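Local coordinates for bradyzoite surface antigen BSR4 (Toxoplasma gondii, PDB 2JKS), which is of unknown molecular function but belongs to the SAG1-related (SRS) family of surface antigens, appears on the bradyzoite stage and binds zinc ions, at residues 56-61 with 86-91; 99-104 with 124-129; 200-203 with 207-210; 216-221 with 226-231; 237-242 with 261-266. All coordinates share one frame; numbering follows the deposited sequence.

Interaction 1: 56-61 with 86-91; sequences TIPTNI and GTEVTL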
# COMPACT_ATOMS: atom_id res chain seq x y z
N THR A 56 18.89 -17.00 8.42
CA THR A 56 18.22 -15.95 7.71
C THR A 56 18.46 -14.58 8.34
O THR A 56 18.93 -14.49 9.47
CB THR A 56 16.68 -16.17 7.64
OG1 THR A 56 16.17 -16.34 8.97
CG2 THR A 56 16.32 -17.40 6.74
N ILE A 57 18.09 -13.54 7.59
CA ILE A 57 18.04 -12.16 8.06
C ILE A 57 16.64 -11.62 7.69
O ILE A 57 16.26 -11.63 6.53
CB ILE A 57 19.14 -11.24 7.42
CG1 ILE A 57 20.54 -11.67 7.88
CG2 ILE A 57 18.93 -9.80 7.83
CD1 ILE A 57 21.29 -12.66 6.93
N PRO A 58 15.83 -11.26 8.69
CA PRO A 58 16.10 -11.40 10.12
C PRO A 58 16.20 -12.88 10.51
O PRO A 58 15.91 -13.75 9.71
CB PRO A 58 14.85 -10.79 10.78
CG PRO A 58 14.17 -10.03 9.68
CD PRO A 58 14.48 -10.74 8.42
N THR A 59 16.59 -13.13 11.76
CA THR A 59 16.88 -14.48 12.24
C THR A 59 15.64 -15.35 12.17
O THR A 59 15.72 -16.54 11.87
CB THR A 59 17.51 -14.41 13.69
OG1 THR A 59 16.56 -13.88 14.61
CG2 THR A 59 18.63 -13.42 13.70
N ASN A 60 14.47 -14.76 12.39
CA ASN A 60 13.23 -15.49 12.17
C ASN A 60 12.36 -14.85 11.08
O ASN A 60 11.54 -13.98 11.37
CB ASN A 60 12.45 -15.60 13.48
CG ASN A 60 11.27 -16.55 13.36
OD1 ASN A 60 10.93 -17.01 12.28
ND2 ASN A 60 10.64 -16.85 14.48
N ILE A 61 12.56 -15.30 9.85
CA ILE A 61 11.84 -14.79 8.66
C ILE A 61 10.31 -15.06 8.75
O ILE A 61 9.48 -14.40 8.09
CB ILE A 61 12.46 -15.46 7.38
CG1 ILE A 61 12.11 -14.72 6.10
CG2 ILE A 61 12.06 -16.92 7.26
CD1 ILE A 61 13.04 -15.09 4.95
N GLY A 86 18.68 -1.85 7.89
CA GLY A 86 17.67 -1.33 8.76
C GLY A 86 17.34 -2.24 9.93
O GLY A 86 18.22 -2.84 10.55
N THR A 87 16.05 -2.35 10.21
CA THR A 87 15.60 -2.98 11.44
C THR A 87 14.46 -3.96 11.22
O THR A 87 13.73 -3.86 10.22
CB THR A 87 15.22 -1.90 12.46
OG1 THR A 87 16.42 -1.18 12.82
CG2 THR A 87 14.62 -2.51 13.74
N GLU A 88 14.34 -4.91 12.15
CA GLU A 88 13.23 -5.87 12.20
C GLU A 88 11.86 -5.24 12.44
O GLU A 88 11.65 -4.55 13.43
CB GLU A 88 13.48 -6.89 13.29
CG GLU A 88 14.56 -7.88 12.95
CD GLU A 88 14.76 -8.91 14.04
OE1 GLU A 88 14.12 -8.81 15.10
OE2 GLU A 88 15.57 -9.83 13.83
N VAL A 89 10.93 -5.51 11.53
CA VAL A 89 9.52 -5.11 11.68
C VAL A 89 8.66 -6.33 11.33
O VAL A 89 9.15 -7.25 10.69
CB VAL A 89 9.18 -3.91 10.74
CG1 VAL A 89 10.03 -2.69 11.12
CG2 VAL A 89 9.43 -4.26 9.23
N THR A 90 7.38 -6.35 11.71
CA THR A 90 6.51 -7.40 11.21
C THR A 90 5.96 -6.92 9.85
O THR A 90 6.04 -5.70 9.55
CB THR A 90 5.41 -7.78 12.21
OG1 THR A 90 4.49 -6.69 12.33
CG2 THR A 90 6.05 -8.10 13.58
N LEU A 91 5.49 -7.84 9.01
CA LEU A 91 4.95 -7.42 7.70
C LEU A 91 3.68 -6.61 7.88
O LEU A 91 3.49 -5.60 7.23
CB LEU A 91 4.63 -8.61 6.79
CG LEU A 91 5.68 -8.98 5.76
CD1 LEU A 91 5.12 -10.15 4.98
CD2 LEU A 91 6.06 -7.80 4.84
O HOH W 1 17.89 -10.53 12.48
O HOH W 2 13.91 -11.96 13.83
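P58 and E88 make the close part of this contact. The E88 carboxylate oxygen OE2 lies 3.3 Å from CB of P58. The aliphatic stem follows, with E88 CG 3.6 Å from the same P58 CB and 3.9 Å from P58 CG. The two side chains run past each other in opposite directions. E88 gets there by putting CG beside its own backbone N (chi1 -73°) and staying extended beyond it. P58 follows a cis peptide bond and is buried, with its ring also against C66 and C77, which form a disulfide. The setting is the six-stranded sheet of the first SRS domain. There strands 53-67 and 83-89 are antiparallel neighbours, and 58-61 form the break that interrupts the first of them. Within this break T56 OG1 donates to P58 O at 2.7 Å, in the carbonyl plane. The other side of the contact is looser and wet. T59 is exposed, and its N lies 4.0 Å from E88 OE2. One water fills that step, accepting from T59 N and donating to E88 OE2 at 2.8 Å. A second water accepts from N60 N at 3.2 Å and gives E88 OE2 a weak bond.

Interaction 2: 99-104 with 124-129; sequences RIVNWK and NEDLPL. With ZN (zinc ion), chain D.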
# COMPACT_ATOMS: atom_id res chain seq x y z
N ARG A 99 -4.43 -7.79 8.82
CA ARG A 99 -4.27 -9.24 8.86
C ARG A 99 -2.80 -9.56 9.18
O ARG A 99 -1.89 -8.90 8.68
CB ARG A 99 -4.67 -9.83 7.49
CG ARG A 99 -4.99 -11.32 7.55
CD ARG A 99 -5.28 -11.95 6.16
NE ARG A 99 -4.11 -12.68 5.67
CZ ARG A 99 -3.53 -12.42 4.51
NH1 ARG A 99 -4.11 -11.53 3.71
NH2 ARG A 99 -2.44 -13.07 4.13
N ILE A 100 -2.57 -10.55 10.03
CA ILE A 100 -1.22 -11.05 10.28
C ILE A 100 -0.70 -11.68 8.98
O ILE A 100 -1.36 -12.53 8.41
CB ILE A 100 -1.24 -12.14 11.41
CG1 ILE A 100 -1.75 -11.56 12.77
CG2 ILE A 100 0.09 -12.90 11.49
CD1 ILE A 100 -0.73 -10.89 13.70
N VAL A 101 0.47 -11.24 8.48
CA VAL A 101 1.04 -11.83 7.25
C VAL A 101 2.50 -12.16 7.49
O VAL A 101 3.23 -11.32 8.01
CB VAL A 101 0.97 -10.87 5.98
CG1 VAL A 101 0.61 -11.71 4.74
CG2 VAL A 101 0.04 -9.69 6.16
N ASN A 102 2.92 -13.37 7.15
CA ASN A 102 4.31 -13.74 7.41
C ASN A 102 4.75 -14.62 6.28
O ASN A 102 3.92 -15.30 5.62
CB ASN A 102 4.49 -14.59 8.69
CG ASN A 102 3.91 -13.99 9.92
OD1 ASN A 102 2.91 -14.48 10.46
ND2 ASN A 102 4.56 -12.97 10.44
N TRP A 103 6.07 -14.65 6.06
CA TRP A 103 6.68 -15.67 5.23
C TRP A 103 6.42 -17.00 5.91
O TRP A 103 6.42 -17.08 7.12
CB TRP A 103 8.18 -15.48 5.16
CG TRP A 103 8.64 -14.35 4.25
CD1 TRP A 103 8.81 -13.04 4.59
CD2 TRP A 103 9.00 -14.46 2.87
NE1 TRP A 103 9.25 -12.33 3.52
CE2 TRP A 103 9.41 -13.17 2.45
CE3 TRP A 103 9.03 -15.52 1.96
CZ2 TRP A 103 9.86 -12.90 1.10
CZ3 TRP A 103 9.47 -15.28 0.65
CH2 TRP A 103 9.85 -13.96 0.23
N LYS A 104 6.22 -18.04 5.11
CA LYS A 104 5.91 -19.36 5.62
C LYS A 104 6.96 -20.33 5.14
O LYS A 104 7.22 -20.41 3.94
CB LYS A 104 4.56 -19.84 5.12
CG LYS A 104 3.42 -19.25 5.88
CD LYS A 104 2.15 -19.65 5.23
CE LYS A 104 0.97 -18.98 5.96
NZ LYS A 104 -0.28 -19.45 5.30
N ASN A 124 -5.48 -9.54 -1.44
CA ASN A 124 -5.75 -8.17 -1.92
C ASN A 124 -5.84 -7.20 -0.78
O ASN A 124 -5.33 -6.06 -0.84
CB ASN A 124 -6.99 -8.15 -2.82
CG ASN A 124 -6.70 -8.68 -4.23
OD1 ASN A 124 -5.56 -8.67 -4.73
ND2 ASN A 124 -7.76 -9.14 -4.89
N GLU A 125 -6.41 -7.67 0.32
CA GLU A 125 -6.57 -6.85 1.52
C GLU A 125 -5.24 -6.51 2.19
O GLU A 125 -5.19 -5.59 3.02
CB GLU A 125 -7.58 -7.49 2.50
CG GLU A 125 -7.11 -8.69 3.36
CD GLU A 125 -7.33 -10.08 2.71
OE1 GLU A 125 -7.66 -10.13 1.49
OE2 GLU A 125 -7.19 -11.13 3.41
N ASP A 126 -4.16 -7.22 1.78
CA ASP A 126 -2.84 -6.96 2.37
C ASP A 126 -2.12 -5.85 1.64
O ASP A 126 -1.08 -5.35 2.11
CB ASP A 126 -1.93 -8.20 2.38
CG ASP A 126 -2.49 -9.36 3.18
OD1 ASP A 126 -3.13 -9.16 4.23
OD2 ASP A 126 -2.22 -10.49 2.77
N LEU A 127 -2.60 -5.50 0.45
CA LEU A 127 -1.88 -4.50 -0.39
C LEU A 127 -1.94 -3.14 0.29
O LEU A 127 -3.03 -2.75 0.69
CB LEU A 127 -2.48 -4.45 -1.79
CG LEU A 127 -2.24 -5.68 -2.65
CD1 LEU A 127 -2.96 -5.47 -3.99
CD2 LEU A 127 -0.72 -5.88 -2.79
N PRO A 128 -0.78 -2.46 0.48
CA PRO A 128 -0.68 -1.21 1.27
C PRO A 128 -1.30 -0.00 0.53
O PRO A 128 -1.59 -0.09 -0.66
CB PRO A 128 0.84 -1.04 1.48
CG PRO A 128 1.45 -1.70 0.29
CD PRO A 128 0.56 -2.89 -0.01
N LEU A 129 -1.56 1.08 1.24
CA LEU A 129 -1.98 2.37 0.62
C LEU A 129 -0.85 3.15 0.01
O LEU A 129 -1.08 4.10 -0.76
CB LEU A 129 -2.67 3.23 1.68
CG LEU A 129 -3.87 2.57 2.35
CD1 LEU A 129 -4.49 3.50 3.40
CD2 LEU A 129 -4.88 2.08 1.34
ZN ZN D . -7.43 -13.03 2.62
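This contact flanks a zinc site of the first SRS domain: R99 of one loop meets E125 and D126 of the other. The metal is held by E125 OE2 at 2.1 Å and by H123 ND1. R99 lies in the loop between helix 91-95 and strand 104-105. E125 and D126 belong to a short 3-10 turn, closed by a bond from L127 N to N124 O. The arginine bends at chi3 (101°), and its side chain crosses both acids at about a right angle. Its guanidinium plane is tilted 66° from the E125 carboxylate and 47° from that of D126. R99 NH1 is modelled donating to E125 OE2 at 3.1 Å. Its approach to D126 is a salt bridge modelled very short. NH1 sits too near the D126 carboxylate for its exact place to be trusted, so the lengths of both bonds are doubtful. D126 OD1 lies over one face of the guanidinium. V101 and D126 approach from opposite directions, V101 CG1 3.7 Å from D126 OD2 and V101 CG2 3.7 Å from D126 OD1. D126 OD2 also accepts from H123 N, which ties it to the backbone of the other zinc ligand. E125 OE2 is shared between a metal and an arginine, which would favour its ionised form. D126 acts from the second shell, linking R99 to the H123 backbone.

Interaction 3: 200-203 with 207-210; sequences INCG and SLQP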
# COMPACT_ATOMS: atom_id res chain seq x y z
N ILE A 200 -15.77 8.30 1.39
CA ILE A 200 -14.37 8.39 1.05
C ILE A 200 -13.53 7.96 2.22
O ILE A 200 -13.61 8.54 3.30
CB ILE A 200 -13.98 9.84 0.68
CG1 ILE A 200 -14.98 10.46 -0.34
CG2 ILE A 200 -12.50 9.93 0.19
CD1 ILE A 200 -14.99 9.83 -1.69
N ASN A 201 -12.76 6.90 2.01
CA ASN A 201 -11.80 6.43 3.01
C ASN A 201 -10.37 6.78 2.58
O ASN A 201 -9.84 6.20 1.60
CB ASN A 201 -11.95 4.94 3.25
CG ASN A 201 -13.33 4.57 3.81
OD1 ASN A 201 -13.89 5.28 4.67
ND2 ASN A 201 -13.89 3.49 3.29
N CYS A 202 -9.76 7.75 3.29
CA CYS A 202 -8.37 8.08 2.98
C CYS A 202 -7.34 7.18 3.70
O CYS A 202 -6.20 7.09 3.26
CB CYS A 202 -8.02 9.56 3.30
SG CYS A 202 -9.08 10.77 2.46
N GLY A 203 -7.75 6.48 4.75
CA GLY A 203 -6.76 5.61 5.47
C GLY A 203 -5.85 6.54 6.28
O GLY A 203 -6.01 7.76 6.23
N SER A 207 -5.37 12.42 3.60
CA SER A 207 -6.17 13.50 4.19
C SER A 207 -7.24 13.86 3.21
O SER A 207 -6.94 13.99 2.02
CB SER A 207 -5.30 14.75 4.42
OG SER A 207 -4.31 14.49 5.41
N LEU A 208 -8.45 14.06 3.70
CA LEU A 208 -9.57 14.50 2.86
C LEU A 208 -9.34 15.85 2.23
O LEU A 208 -8.88 16.79 2.89
CB LEU A 208 -10.87 14.50 3.68
CG LEU A 208 -11.43 13.15 4.08
CD1 LEU A 208 -12.34 13.25 5.30
CD2 LEU A 208 -12.16 12.51 2.92
N GLN A 209 -9.66 15.93 0.94
CA GLN A 209 -9.52 17.13 0.18
C GLN A 209 -10.86 17.49 -0.56
O GLN A 209 -11.50 16.62 -1.13
CB GLN A 209 -8.37 16.93 -0.83
CG GLN A 209 -8.06 18.14 -1.63
CD GLN A 209 -7.08 19.08 -0.93
OE1 GLN A 209 -6.96 19.11 0.30
NE2 GLN A 209 -6.38 19.87 -1.74
N PRO A 210 -11.29 18.78 -0.50
CA PRO A 210 -10.58 19.88 0.23
C PRO A 210 -10.73 19.72 1.72
O PRO A 210 -11.57 18.96 2.19
CB PRO A 210 -11.31 21.18 -0.22
CG PRO A 210 -12.71 20.70 -0.64
CD PRO A 210 -12.54 19.23 -1.13
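L208 lays its CD2 methyl over two residues of the facing chain. It lies 3.6 Å from SG of C202 and 3.8 Å from CG2 of I200. L208 CG also comes to 3.7 Å from the C202 SG. The leucine carries CG beside its backbone N (chi1 -70°). CD1 is the extended branch (chi2 158°), and CD2, the other branch, faces the other segment, although the CB sets out at a slant to it. I200 meets it mainly with CG2. That branch stands opposite the backbone N, while CG1 sits beside the N and leads the longer arm away from L208. The two side chains cross obliquely. C202 points its sulfur at the facing backbone, so C202 SG is also 3.7 Å from S207 C, and C202 CB is 3.9 Å from S207 N. This is van der Waals packing of carbon and sulfur. Two polar atoms have partners outside the contact: C202 O accepts from Y178 OH, and N201 OD1 is bonded to S254 OG. The two segments lie on different sheets of the second SRS domain, and the chain passes from one to the other through a few residues that include the zinc ligand D205. Strand 197-201 runs between strands 173-175 and 254-258. Strand 206-209 is the outermost strand of the other sheet, next to strand 269-277. The disulfide from C202 to C275 joins the sheets covalently at this point, and I200 also packs on C275. L208 packs on the C202 end of the bridge, and Y213 of the following loop lies against the leucine.

Interaction 4: 216-221 with 226-231; sequences EYCVAD and NRCSTT. With ZN (zinc ion), chain I.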
# COMPACT_ATOMS: atom_id res chain seq x y z
N GLU A 216 -17.54 22.57 1.12
CA GLU A 216 -16.96 22.87 -0.19
C GLU A 216 -16.50 21.66 -1.00
O GLU A 216 -16.15 20.61 -0.45
CB GLU A 216 -15.77 23.81 -0.04
CG GLU A 216 -16.23 25.19 0.40
CD GLU A 216 -15.15 26.11 0.85
OE1 GLU A 216 -13.97 25.72 0.97
OE2 GLU A 216 -15.55 27.27 1.13
N TYR A 217 -16.40 21.86 -2.32
CA TYR A 217 -15.76 20.86 -3.17
C TYR A 217 -14.71 21.50 -4.05
O TYR A 217 -14.57 22.74 -4.03
CB TYR A 217 -16.83 20.10 -3.98
CG TYR A 217 -17.63 20.99 -4.91
CD1 TYR A 217 -17.27 21.13 -6.25
CD2 TYR A 217 -18.74 21.68 -4.44
CE1 TYR A 217 -18.00 21.94 -7.12
CE2 TYR A 217 -19.47 22.50 -5.29
CZ TYR A 217 -19.09 22.62 -6.64
OH TYR A 217 -19.82 23.46 -7.46
N CYS A 218 -13.95 20.70 -4.79
CA CYS A 218 -13.05 21.21 -5.82
C CYS A 218 -13.82 21.29 -7.13
O CYS A 218 -14.51 20.31 -7.54
CB CYS A 218 -11.82 20.31 -6.02
SG CYS A 218 -10.93 19.76 -4.53
N VAL A 219 -13.78 22.43 -7.80
CA VAL A 219 -14.34 22.48 -9.17
C VAL A 219 -13.86 21.29 -10.02
O VAL A 219 -12.66 20.96 -10.05
CB VAL A 219 -14.06 23.83 -9.87
CG1 VAL A 219 -14.79 23.88 -11.23
CG2 VAL A 219 -14.52 24.93 -8.96
N ALA A 220 -14.81 20.64 -10.70
CA ALA A 220 -14.52 19.36 -11.32
C ALA A 220 -13.64 19.50 -12.58
O ALA A 220 -13.01 18.53 -12.94
CB ALA A 220 -15.81 18.57 -11.60
N ASP A 221 -13.58 20.70 -13.18
CA ASP A 221 -12.84 20.92 -14.48
C ASP A 221 -11.38 20.49 -14.44
O ASP A 221 -10.85 19.98 -15.41
CB ASP A 221 -12.83 22.40 -14.95
CG ASP A 221 -14.09 23.17 -14.58
OD1 ASP A 221 -15.16 22.54 -14.34
OD2 ASP A 221 -14.01 24.44 -14.55
N ASN A 226 -5.24 17.52 -6.77
CA ASN A 226 -4.07 18.35 -6.47
C ASN A 226 -4.21 19.78 -6.99
O ASN A 226 -3.48 20.68 -6.52
CB ASN A 226 -2.79 17.75 -7.04
CG ASN A 226 -2.33 16.51 -6.33
OD1 ASN A 226 -2.58 16.28 -5.15
ND2 ASN A 226 -1.56 15.72 -7.07
N ARG A 227 -5.13 20.00 -7.95
CA ARG A 227 -5.50 21.36 -8.41
C ARG A 227 -6.95 21.67 -8.02
O ARG A 227 -7.90 21.51 -8.82
CB ARG A 227 -5.25 21.50 -9.92
CG ARG A 227 -3.78 21.11 -10.31
CD ARG A 227 -3.45 21.34 -11.81
NE ARG A 227 -4.52 20.81 -12.67
CZ ARG A 227 -4.49 19.65 -13.33
NH1 ARG A 227 -3.42 18.85 -13.27
NH2 ARG A 227 -5.56 19.29 -14.06
N CYS A 228 -7.12 22.00 -6.75
CA CYS A 228 -8.43 22.13 -6.15
C CYS A 228 -8.86 23.60 -5.98
O CYS A 228 -8.31 24.28 -5.12
CB CYS A 228 -8.45 21.46 -4.75
SG CYS A 228 -10.06 21.50 -3.91
N SER A 229 -9.82 24.08 -6.78
CA SER A 229 -10.42 25.40 -6.54
C SER A 229 -11.68 25.19 -5.81
O SER A 229 -12.59 24.60 -6.38
CB SER A 229 -10.77 26.12 -7.85
OG SER A 229 -9.62 26.39 -8.57
N THR A 230 -11.78 25.68 -4.58
CA THR A 230 -12.94 25.40 -3.74
C THR A 230 -14.17 26.19 -4.15
O THR A 230 -14.09 27.36 -4.61
CB THR A 230 -12.65 25.58 -2.22
OG1 THR A 230 -12.19 26.91 -1.99
CG2 THR A 230 -11.58 24.56 -1.73
N THR A 231 -15.32 25.54 -4.04
CA THR A 231 -16.61 26.18 -4.31
C THR A 231 -17.59 25.57 -3.36
O THR A 231 -17.43 24.41 -2.96
CB THR A 231 -17.05 26.00 -5.78
OG1 THR A 231 -16.08 26.61 -6.60
CG2 THR A 231 -18.33 26.70 -6.05
ZN ZN I . -14.05 28.27 1.91
O HOH W 3 -13.82 28.76 -1.25
O HOH W 4 -10.57 22.33 -8.87
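A short beta hairpin, closed by a disulfide, brings Y217 and C218 against T231, T230 and C228. Y217 and T231 are an antiparallel hydrogen-bonded pair. Y217 N donates to T231 O at 2.8 Å, with an N-H...O angle of 163°, and T231 N returns a bond to Y217 O. C218 and T230 form the next, non-hydrogen-bonded pair. Beyond it V219 N reaches S229 O at 2.9 Å. The disulfide leaves from the face that carries C218 and T230. SG of C218 lies beside its backbone N, whereas SG of C228 stands opposite its own (chi1 -178°), and the bridge has a chi3 of -91°. On the other face the Y217 ring lies alongside T231 and points the same way. T231 CB stands 4.0 Å above the Y217 ring plane near the rim, and T231 CG2 is 3.8 Å from Y217 OH. V219 CG2 closes this side, 3.3 Å from T231 OG1. Beside that last backbone bond one water accepts from S229 N and donates to V219 O and R227 O. E216 reaches past T230 at the open end. E216 OE2 binds a zinc ion at 2.0 Å, with E216 OE1 2.7 Å from the metal; OE1 also bonds to T212 OG1. A water 2.6 Å from T230 OG1 also donates a weak bond to E216 OE2. The disulfide ties C218, in the paired part, to C228 just beyond it, and the water bridges V219, R227 and S229. The metal and T212 would favour the ionised E216 carboxylate.

Interaction 5: 237-242 with 261-266; sequences FPKFLK and QTDLPE. With ZN (zinc ion), chain C.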
# COMPACT_ATOMS: atom_id res chain seq x y z
N PHE A 237 -26.18 22.17 -4.98
CA PHE A 237 -27.27 21.55 -4.22
C PHE A 237 -27.90 22.65 -3.36
O PHE A 237 -27.54 22.83 -2.17
CB PHE A 237 -26.79 20.38 -3.32
CG PHE A 237 -25.90 19.37 -4.03
CD1 PHE A 237 -26.18 18.96 -5.35
CD2 PHE A 237 -24.82 18.82 -3.36
CE1 PHE A 237 -25.37 18.03 -6.01
CE2 PHE A 237 -24.01 17.88 -4.01
CZ PHE A 237 -24.29 17.50 -5.33
N PRO A 238 -28.89 23.39 -3.92
CA PRO A 238 -29.51 24.51 -3.18
C PRO A 238 -29.97 24.17 -1.76
O PRO A 238 -29.88 25.01 -0.89
CB PRO A 238 -30.70 24.90 -4.07
CG PRO A 238 -30.32 24.48 -5.47
CD PRO A 238 -29.49 23.19 -5.26
N LYS A 239 -30.42 22.94 -1.52
CA LYS A 239 -30.89 22.49 -0.18
C LYS A 239 -29.77 21.96 0.78
O LYS A 239 -30.05 21.48 1.92
CB LYS A 239 -31.96 21.39 -0.39
CG LYS A 239 -33.17 21.89 -1.20
CD LYS A 239 -34.09 20.75 -1.64
CE LYS A 239 -35.30 21.29 -2.41
NZ LYS A 239 -35.95 20.17 -3.16
N PHE A 240 -28.52 22.02 0.32
CA PHE A 240 -27.38 21.50 1.08
C PHE A 240 -27.36 21.98 2.54
O PHE A 240 -27.61 23.16 2.81
CB PHE A 240 -26.08 21.95 0.41
CG PHE A 240 -24.83 21.43 1.10
CD1 PHE A 240 -24.39 20.12 0.88
CD2 PHE A 240 -24.09 22.28 1.94
CE1 PHE A 240 -23.24 19.64 1.51
CE2 PHE A 240 -22.93 21.84 2.58
CZ PHE A 240 -22.49 20.52 2.35
N LEU A 241 -27.02 21.07 3.45
CA LEU A 241 -26.69 21.42 4.84
C LEU A 241 -25.39 20.69 5.19
O LEU A 241 -25.14 19.60 4.67
CB LEU A 241 -27.77 20.90 5.80
CG LEU A 241 -29.26 21.25 5.60
CD1 LEU A 241 -30.11 20.63 6.69
CD2 LEU A 241 -29.49 22.73 5.59
N LYS A 242 -24.61 21.28 6.08
CA LYS A 242 -23.37 20.65 6.61
C LYS A 242 -23.63 19.26 7.15
O LYS A 242 -22.75 18.40 7.09
CB LYS A 242 -22.76 21.49 7.73
CG LYS A 242 -21.86 22.61 7.30
CD LYS A 242 -21.19 23.22 8.54
CE LYS A 242 -19.80 22.76 8.66
NZ LYS A 242 -19.04 23.84 9.35
N GLN A 261 -32.92 11.87 -0.38
CA GLN A 261 -33.31 11.46 -1.75
C GLN A 261 -34.18 12.45 -2.51
O GLN A 261 -34.16 12.46 -3.72
CB GLN A 261 -33.93 10.06 -1.78
CG GLN A 261 -33.00 9.00 -1.23
CD GLN A 261 -33.62 7.64 -1.14
OE1 GLN A 261 -34.46 7.39 -0.29
NE2 GLN A 261 -33.17 6.73 -1.99
N THR A 262 -34.93 13.27 -1.81
CA THR A 262 -35.74 14.31 -2.41
C THR A 262 -34.99 15.63 -2.67
O THR A 262 -35.57 16.59 -3.19
CB THR A 262 -37.00 14.61 -1.55
OG1 THR A 262 -36.62 15.11 -0.26
CG2 THR A 262 -37.86 13.33 -1.38
N ASP A 263 -33.70 15.65 -2.33
CA ASP A 263 -32.89 16.90 -2.38
C ASP A 263 -31.80 16.91 -3.48
O ASP A 263 -30.94 17.78 -3.47
CB ASP A 263 -32.19 17.10 -1.05
CG ASP A 263 -33.11 17.58 0.06
OD1 ASP A 263 -34.24 18.01 -0.20
OD2 ASP A 263 -32.69 17.54 1.22
N LEU A 264 -31.84 15.93 -4.37
CA LEU A 264 -30.98 15.84 -5.53
C LEU A 264 -31.30 17.02 -6.46
O LEU A 264 -32.47 17.47 -6.52
CB LEU A 264 -31.15 14.49 -6.23
CG LEU A 264 -30.31 13.47 -5.49
CD1 LEU A 264 -31.11 12.28 -4.94
CD2 LEU A 264 -29.07 13.00 -6.24
N PRO A 265 -30.27 17.55 -7.16
CA PRO A 265 -30.48 18.71 -8.04
C PRO A 265 -31.38 18.37 -9.24
O PRO A 265 -31.53 17.20 -9.61
CB PRO A 265 -29.05 19.05 -8.51
CG PRO A 265 -28.35 17.71 -8.51
CD PRO A 265 -28.87 17.08 -7.22
N GLU A 266 -31.95 19.40 -9.85
CA GLU A 266 -32.87 19.24 -10.97
C GLU A 266 -32.14 19.10 -12.27
O GLU A 266 -32.76 18.78 -13.27
CB GLU A 266 -33.83 20.44 -11.07
CG GLU A 266 -34.82 20.55 -9.95
CD GLU A 266 -35.72 19.34 -9.93
OE1 GLU A 266 -36.17 18.91 -11.01
OE2 GLU A 266 -35.93 18.82 -8.84
ZN ZN C . -37.12 17.07 -11.23
O HOH W 5 -36.24 16.20 -9.34
O HOH W 6 -37.99 18.00 -12.50
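F237 and P265 make the apolar part of this contact, while K239 and D263 meet mostly through the lysine methylenes. F237 turns its CG beside the backbone N (chi1 -48°). This brings F237 ring atoms CD1 and CE1 each to 3.8 Å from P265 CD. The two side chains run alongside, pointing the same way, and the proline carbons approach the ring at a slant. V307 of strand 301-307 touches both residues, and W244 touches F237. The segment around F237 is a type I beta turn from F237 to F240, closed by F240 N to F237 O at 2.8 Å. It sets K239 on the side facing the other loop. K239 also has CG beside its backbone N (chi1 -59°), and the rest of its chain is fully extended. It therefore passes D263 obliquely with its methylenes. K239 CD is the closest, 3.1 Å from D263 OD1. The amine goes on beyond the carboxylate, leaving K239 NZ 4.0 Å from D263 OD1 and 3.6 Å from T262 O. E266 follows P265 and bends at chi2, which turns its carboxylate to a zinc ion. E266 OE1 binds the metal at 2.1 Å, with H310 and two waters as the other ligands. One of these waters also donates to E266 OE2 at 2.7 Å. H310 opens the C-terminal run of histidines, consistent with a purification tag. The loops of this domain end are thus joined by apolar contact at F237 and P265. The opposite charges of K239 and D263 are too far apart for a salt bridge but would still attract.

Overall arrangement
Interactions 1 and 2 belong to the first SRS domain, interactions 3, 4 and 5 to the second. Interactions 1 and 2 touch, with L91 CB 3.3 Å from V101 O. The two domains meet between interactions 2 and 3, where L129 CD1 lies 3.7 Å from G203 CA. Interaction 3 is followed after five residues by interaction 4, and they touch: P210 CD is 3.8 Å from C218 SG of the hairpin disulfide. Interaction 5 is at the far end, its centre about 54 Å from that of interaction 1. It comes within about 5 Å of interaction 4 at the nearest atoms without touching it. Interactions 2, 4 and 5 each include a separate zinc ion.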